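Local coordinates for protein homoserine kinase (Listeria monocytogenes, PDB 3HUL) that probably catalyses the ATP-dependent phosphorylation of L-homoserine to O-phospho-L-homoserine, a step in threonine biosynthesis, at residues A[64-69]-A[102-107]; A[155-160]-A[250-255]. All coordinates share one frame; numbering follows the deposited sequence.

Interaction 1: residues A[64-69]-A[102-107]; sequences NLAPNL and TLAELN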
# COMPACT_ATOMS: atom_id res chain seq x y z
N ASN A 64 -37.70 9.11 5.14
CA ASN A 64 -36.98 10.04 6.01
C ASN A 64 -36.07 10.97 5.24
O ASN A 64 -35.82 12.09 5.68
CB ASN A 64 -36.21 9.29 7.11
CG ASN A 64 -37.09 8.86 8.30
OD1 ASN A 64 -36.57 8.52 9.36
ND2 ASN A 64 -38.43 8.88 8.12
N LEU A 65 -35.55 10.50 4.10
CA LEU A 65 -34.73 11.36 3.22
C LEU A 65 -35.58 12.10 2.19
O LEU A 65 -35.23 13.21 1.76
CB LEU A 65 -33.67 10.55 2.45
CG LEU A 65 -32.37 10.13 3.13
CD1 LEU A 65 -32.62 8.84 3.83
CD2 LEU A 65 -31.27 9.91 2.09
N ALA A 66 -36.68 11.46 1.78
CA ALA A 66 -37.56 12.03 0.76
C ALA A 66 -39.02 11.81 1.18
O ALA A 66 -39.65 10.83 0.77
CB ALA A 66 -37.26 11.41 -0.63
N PRO A 67 -39.55 12.72 2.02
CA PRO A 67 -40.88 12.54 2.61
C PRO A 67 -41.96 12.54 1.54
O PRO A 67 -42.92 11.79 1.63
CB PRO A 67 -41.04 13.75 3.54
CG PRO A 67 -39.65 14.33 3.70
CD PRO A 67 -38.95 14.01 2.42
N ASN A 68 -41.72 13.35 0.51
CA ASN A 68 -42.69 13.63 -0.54
C ASN A 68 -42.60 12.68 -1.73
O ASN A 68 -43.23 12.92 -2.76
CB ASN A 68 -42.57 15.11 -0.97
CG ASN A 68 -42.90 16.09 0.17
OD1 ASN A 68 -43.65 15.75 1.11
ND2 ASN A 68 -42.35 17.32 0.09
N LEU A 69 -41.81 11.60 -1.60
CA LEU A 69 -41.79 10.50 -2.57
C LEU A 69 -43.18 9.96 -2.89
O LEU A 69 -44.03 9.85 -2.01
CB LEU A 69 -40.97 9.32 -2.02
CG LEU A 69 -39.44 9.28 -2.10
CD1 LEU A 69 -38.94 7.94 -1.59
CD2 LEU A 69 -38.87 9.58 -3.50
N THR A 102 -32.43 7.58 -5.60
CA THR A 102 -32.79 7.40 -7.00
C THR A 102 -34.18 8.00 -7.33
O THR A 102 -34.27 8.86 -8.21
CB THR A 102 -32.57 5.94 -7.49
OG1 THR A 102 -31.18 5.64 -7.39
CG2 THR A 102 -32.95 5.79 -8.95
N LEU A 103 -35.22 7.62 -6.60
CA LEU A 103 -36.57 8.12 -6.91
C LEU A 103 -36.79 9.61 -6.70
O LEU A 103 -37.65 10.20 -7.34
CB LEU A 103 -37.65 7.32 -6.18
CG LEU A 103 -37.78 5.84 -6.50
CD1 LEU A 103 -38.76 5.18 -5.53
CD2 LEU A 103 -38.21 5.59 -7.95
N ALA A 104 -36.02 10.25 -5.82
CA ALA A 104 -36.14 11.70 -5.61
C ALA A 104 -34.98 12.45 -6.24
O ALA A 104 -34.86 13.68 -6.09
CB ALA A 104 -36.26 12.04 -4.14
N GLU A 105 -34.12 11.71 -6.93
CA GLU A 105 -33.02 12.30 -7.68
C GLU A 105 -32.17 13.21 -6.80
O GLU A 105 -31.90 14.36 -7.16
CB GLU A 105 -33.56 13.08 -8.90
CG GLU A 105 -34.71 12.40 -9.66
CD GLU A 105 -34.86 12.94 -11.09
OE1 GLU A 105 -34.89 14.19 -11.28
OE2 GLU A 105 -34.94 12.10 -12.01
N LEU A 106 -31.73 12.70 -5.66
CA LEU A 106 -30.93 13.51 -4.72
C LEU A 106 -29.47 13.62 -5.15
O LEU A 106 -28.76 14.56 -4.77
CB LEU A 106 -31.02 12.95 -3.31
CG LEU A 106 -32.45 12.80 -2.76
CD1 LEU A 106 -32.49 11.96 -1.48
CD2 LEU A 106 -33.06 14.19 -2.54
N ASN A 107 -29.02 12.65 -5.94
CA ASN A 107 -27.65 12.64 -6.42
C ASN A 107 -26.64 12.80 -5.25
O ASN A 107 -25.69 13.57 -5.31
CB ASN A 107 -27.47 13.71 -7.52
CG ASN A 107 -26.11 13.62 -8.22
OD1 ASN A 107 -25.48 12.56 -8.24
ND2 ASN A 107 -25.66 14.74 -8.77
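Leu69 holds CG anti to its own carbonyl carbon (chi1 -81°) and CD1 anti to CA (chi2 -175°), so that CD2 is the branch that reaches across to residues 102-107. Leu103 adopts nearly the same pair of torsions, yet the two side chains cross at about a right angle, and the methyl of Leu69 meets the root of Leu103 rather than its tip: CD2 of Leu69 lies 3.7 Å from CB of Leu103. The same CD2 also rests 3.6 Å from CB of Ala104, so one methyl is shared between two neighbouring residues. The Ala104 methyl also meets a methyl of equal size, Ala66 CB, at 3.7 Å; two such short side chains let the backbones come close, with CA of Ala66 and CA of Ala104 6.5 Å apart. Leu65 makes a looser tip-to-tip touch, CD2 to CD1 of Leu106, at 4.3 Å. It also packs on Ile97 and Ala100 of helix 88-103. No hydrogen bond links the segments, so the contact is apolar throughout. The turns on each side are held by their own backbones: N of Leu69 bonds weakly to O of Ala66, closing a type I turn, and N of Glu105 bonds to O of Thr102 at 3.1 Å. Glu105, with its positive phi, carries its carboxylate to the second subunit, where OE2 forms a salt bridge with Arg290 of that chain. The arrangement joins the exits of helices 57-65 and 88-103 within the GHMP kinase N-terminal family region: a type I beta turn packs through small and branched aliphatic groups against a helix C-terminus finished by a Schellman motif.

Interaction 2: residues A[155-160]-A[250-255]; sequences CALIAF and TVLVFA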
# COMPACT_ATOMS: atom_id res chain seq x y z
N CYS A 155 -8.42 -14.00 0.99
CA CYS A 155 -9.22 -14.45 2.13
C CYS A 155 -10.61 -14.91 1.70
O CYS A 155 -11.32 -14.18 0.99
CB CYS A 155 -9.38 -13.33 3.16
SG CYS A 155 -10.10 -13.82 4.75
N ALA A 156 -10.98 -16.12 2.13
CA ALA A 156 -12.37 -16.54 2.09
C ALA A 156 -12.94 -16.66 3.51
O ALA A 156 -12.22 -16.72 4.49
CB ALA A 156 -12.51 -17.86 1.34
N LEU A 157 -14.26 -16.64 3.61
CA LEU A 157 -14.86 -16.75 4.94
C LEU A 157 -15.83 -17.94 5.04
O LEU A 157 -16.61 -18.20 4.13
CB LEU A 157 -15.58 -15.46 5.30
CG LEU A 157 -14.68 -14.24 5.54
CD1 LEU A 157 -14.46 -13.49 4.21
CD2 LEU A 157 -15.31 -13.36 6.57
N ILE A 158 -15.74 -18.66 6.14
CA ILE A 158 -16.72 -19.70 6.40
C ILE A 158 -17.61 -19.22 7.54
O ILE A 158 -17.14 -18.98 8.64
CB ILE A 158 -16.06 -21.06 6.74
CG1 ILE A 158 -15.50 -21.71 5.47
CG2 ILE A 158 -17.07 -21.98 7.37
CD1 ILE A 158 -14.08 -21.33 5.16
N ALA A 159 -18.89 -19.09 7.23
CA ALA A 159 -19.85 -18.56 8.18
C ALA A 159 -20.67 -19.69 8.81
O ALA A 159 -21.31 -20.48 8.09
CB ALA A 159 -20.77 -17.58 7.48
N PHE A 160 -20.66 -19.76 10.13
CA PHE A 160 -21.63 -20.58 10.84
C PHE A 160 -22.83 -19.70 11.12
O PHE A 160 -22.79 -18.86 12.02
CB PHE A 160 -21.08 -21.04 12.18
CG PHE A 160 -20.06 -22.12 12.08
CD1 PHE A 160 -20.42 -23.44 12.32
CD2 PHE A 160 -18.72 -21.82 11.81
CE1 PHE A 160 -19.48 -24.45 12.28
CE2 PHE A 160 -17.77 -22.82 11.77
CZ PHE A 160 -18.15 -24.15 11.99
N THR A 250 -23.67 -15.18 14.42
CA THR A 250 -22.84 -15.95 13.48
C THR A 250 -21.35 -15.85 13.83
O THR A 250 -20.91 -14.85 14.41
CB THR A 250 -23.12 -15.76 11.95
OG1 THR A 250 -22.10 -14.96 11.33
CG2 THR A 250 -24.45 -15.24 11.68
N VAL A 251 -20.64 -16.94 13.53
CA VAL A 251 -19.21 -17.05 13.73
C VAL A 251 -18.60 -17.11 12.33
O VAL A 251 -19.11 -17.82 11.44
CB VAL A 251 -18.82 -18.31 14.55
CG1 VAL A 251 -17.30 -18.50 14.62
CG2 VAL A 251 -19.39 -18.24 15.98
N LEU A 252 -17.55 -16.31 12.12
CA LEU A 252 -16.80 -16.35 10.88
C LEU A 252 -15.42 -16.93 11.07
O LEU A 252 -14.73 -16.63 12.05
CB LEU A 252 -16.69 -14.95 10.24
CG LEU A 252 -17.99 -14.28 9.81
CD1 LEU A 252 -17.74 -12.79 9.58
CD2 LEU A 252 -18.62 -14.92 8.56
N VAL A 253 -15.03 -17.78 10.12
CA VAL A 253 -13.70 -18.34 10.08
C VAL A 253 -13.02 -17.64 8.92
O VAL A 253 -13.53 -17.62 7.81
CB VAL A 253 -13.74 -19.88 9.85
CG1 VAL A 253 -12.32 -20.46 9.59
CG2 VAL A 253 -14.44 -20.62 11.02
N PHE A 254 -11.86 -17.06 9.17
CA PHE A 254 -11.11 -16.40 8.10
C PHE A 254 -10.00 -17.35 7.63
O PHE A 254 -9.26 -17.87 8.45
CB PHE A 254 -10.52 -15.05 8.60
CG PHE A 254 -11.57 -14.00 8.96
CD1 PHE A 254 -11.82 -12.92 8.11
CD2 PHE A 254 -12.29 -14.08 10.15
CE1 PHE A 254 -12.81 -11.95 8.42
CE2 PHE A 254 -13.26 -13.12 10.50
CZ PHE A 254 -13.53 -12.04 9.62
N ALA A 255 -9.87 -17.57 6.33
CA ALA A 255 -8.93 -18.59 5.82
C ALA A 255 -8.38 -18.27 4.45
O ALA A 255 -9.05 -17.63 3.66
CB ALA A 255 -9.65 -19.97 5.75
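Val251 O is gripped twice from strand 156-160: N of Phe160 donates a hydrogen bond of 2.8 Å, nearly along the C=O axis (N-H...O 160°), and CA of Ala159 adds a CA-H...O contact at 3.4 Å. The pattern recurs at Val253 O, which takes N of Ile158 at 3.0 Å on a lone pair, together with CA of Leu157. Reciprocal bonds complete three antiparallel hydrogen-bonded pairs, Ala156-Ala255, Ile158-Val253 and Phe160-Val251.

Side chains then sort by face. On one, Leu157 lies alongside Phe254 and lays CD2 over the ring, 3.9 Å from the centroid of Phe254, a CH-pi contact. Cys155, with SG anti to its backbone N (chi1 -170°), instead meets that ring at its edge, SG to CD1 of Phe254 3.9 Å. Further along, CD2 of Leu252 sits 3.6 Å from CB of Ala159. On the other face Phe160 crosses Val253 obliquely, its ring edge meeting CG2, and helices 227-235 and 260-268 pack over this side.

These are the two inner strands of a four-stranded antiparallel sheet. Thr250, at the end of the ladder, just before strand 251-255, bonds through its backbone to Arg84 of the predicted ATP site. The polar groups joining the strands are backbone amides and carbonyls bonded to one another, so the mainly apolar side chains can be buried on both faces without leaving these groups unpaired.

Two ways of joining distant parts of one chain are contrasted here. Interaction 1 is a surface contact between the ends of two helices, small in area and made by a few aliphatic groups, with a neighbouring subunit close by. Interaction 2 is buried, nearly three times larger, and built on a backbone ladder whose side chains pack on both faces of a sheet. Interactions 1 and 2 share no helix or strand, follow one another along the sequence, and lie on opposite sides of the chain's centre, with their nearest atoms about 27 Å apart. Polar backbone groups bridge the strands in 155-160/250-255, whereas in 64-69/102-107 no hydrogen bond crosses, and backbone bonds close local turns.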